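Local structure of cell division protein FtsX (Streptococcus pneumoniae, 6HE6) at residues A[44-47]-A[48-51]. The protein forms, with the ATPase FtsE, the ABC-transporter-like complex FtsEX of the cell division machinery, needed for normal growth and cell shape. Sequence-based numbering, arbitrary orientation.
Sequences DSLK and NMST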
loop_
_atom_site.group_PDB
_atom_site.type_symbol
_atom_site.label_atom_id
_atom_site.label_comp_id
_atom_site.label_asym_id
_atom_site.label_seq_id
_atom_site.Cartn_x
_atom_site.Cartn_y
_atom_site.Cartn_z
ATOM N N ASP A 44 -4.021 -9.955 2.835
ATOM C CA ASP A 44 -4.626 -10.920 3.751
ATOM C C ASP A 44 -3.822 -11.073 5.041
ATOM O O ASP A 44 -4.405 -11.176 6.125
ATOM C CB ASP A 44 -4.792 -12.282 3.073
ATOM C CG ASP A 44 -5.855 -12.285 2.003
ATOM O OD1 ASP A 44 -6.724 -11.390 2.027
ATOM O OD2 ASP A 44 -5.848 -13.220 1.171
ATOM N N SER A 45 -2.485 -11.082 4.945
ATOM C CA SER A 45 -1.644 -11.203 6.135
ATOM C C SER A 45 -1.820 -10.010 7.060
ATOM O O SER A 45 -1.838 -10.164 8.286
ATOM C CB SER A 45 -0.181 -11.335 5.724
ATOM O OG SER A 45 -0.006 -12.461 4.884
ATOM N N LEU A 46 -1.923 -8.807 6.491
ATOM C CA LEU A 46 -2.220 -7.624 7.291
ATOM C C LEU A 46 -3.612 -7.721 7.911
ATOM O O LEU A 46 -3.773 -7.563 9.126
ATOM C CB LEU A 46 -2.098 -6.359 6.425
ATOM C CG LEU A 46 -0.731 -6.023 5.808
ATOM C CD1 LEU A 46 -0.848 -4.891 4.780
ATOM C CD2 LEU A 46 0.230 -5.610 6.901
ATOM N N LYS A 47 -4.628 -8.008 7.088
ATOM C CA LYS A 47 -6.012 -8.129 7.551
ATOM C C LYS A 47 -6.185 -9.215 8.615
ATOM O O LYS A 47 -7.104 -9.125 9.440
ATOM C CB LYS A 47 -6.920 -8.401 6.339
ATOM C CG LYS A 47 -8.373 -7.965 6.483
ATOM C CD LYS A 47 -8.499 -6.466 6.450
ATOM C CE LYS A 47 -9.742 -5.938 7.152
ATOM N NZ LYS A 47 -10.925 -5.935 6.285
ATOM N N ASN A 48 -5.311 -10.218 8.637
ATOM C CA ASN A 48 -5.396 -11.286 9.623
ATOM C C ASN A 48 -4.845 -10.894 10.987
ATOM O O ASN A 48 -5.037 -11.647 11.943
ATOM C CB ASN A 48 -4.649 -12.523 9.127
ATOM C CG ASN A 48 -5.487 -13.373 8.203
ATOM O OD1 ASN A 48 -6.707 -13.213 8.130
ATOM N ND2 ASN A 48 -4.838 -14.291 7.494
ATOM N N MET A 49 -4.153 -9.764 11.099
ATOM C CA MET A 49 -3.625 -9.343 12.388
ATOM C C MET A 49 -4.743 -8.843 13.291
ATOM O O MET A 49 -5.525 -7.971 12.904
ATOM C CB MET A 49 -2.578 -8.252 12.204
ATOM C CG MET A 49 -1.413 -8.640 11.328
ATOM S SD MET A 49 -0.236 -7.276 11.288
ATOM C CE MET A 49 1.015 -7.944 10.168
ATOM N N SER A 50 -4.803 -9.384 14.511
ATOM C CA SER A 50 -5.910 -9.064 15.406
ATOM C C SER A 50 -5.942 -7.593 15.795
ATOM O O SER A 50 -7.016 -7.072 16.116
ATOM C CB SER A 50 -5.836 -9.931 16.670
ATOM O OG SER A 50 -4.496 -10.103 17.073
ATOM N N THR A 51 -4.807 -6.905 15.770
ATOM C CA THR A 51 -4.765 -5.508 16.177
ATOM C C THR A 51 -4.967 -4.512 15.032
ATOM O O THR A 51 -4.850 -3.306 15.270
ATOM C CB THR A 51 -3.442 -5.209 16.865
ATOM O OG1 THR A 51 -2.376 -5.614 16.010
ATOM C CG2 THR A 51 -3.339 -5.985 18.183
#
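N48 and D44 are joined by an i to i+4 bond of the last helical turn: N48 N to D44 O, 2.8 Å, with the N-H bent to 132° at the hydrogen. One residue on, the spacing shortens to i+3, M49 N meeting L46 O at 3.0 Å with a straighter 160° angle. This donor stands well above the carbonyl plane, away from the lone pairs. The shift from i+4 to i+3, followed by the extended backbone of M49, accompanies the chain's departure from helix 41-47. Among the side chains, N48 folds back beside its own backbone N (chi1 -83°), which brings its CG within 3.2 Å of D44 O; ND2 is badly aligned for a hydrogen bond to D44 O. M49 runs straight beyond CG, and its CG sits 3.4 Å from both S45 O and L46 O. Its terminal CE reaches CD2 of L46 at 4.1 Å, an apolar touch in which the two side chains run alongside each other in the same direction. Both rest on I109, while helix 99-107 meets L46 through A106 and M49 through D105. L46, buried, also packs on V55, Y89 and V91 of the four-stranded antiparallel sheet. The turn leads from helix 41-47 into strand 52-58 at the domain surface.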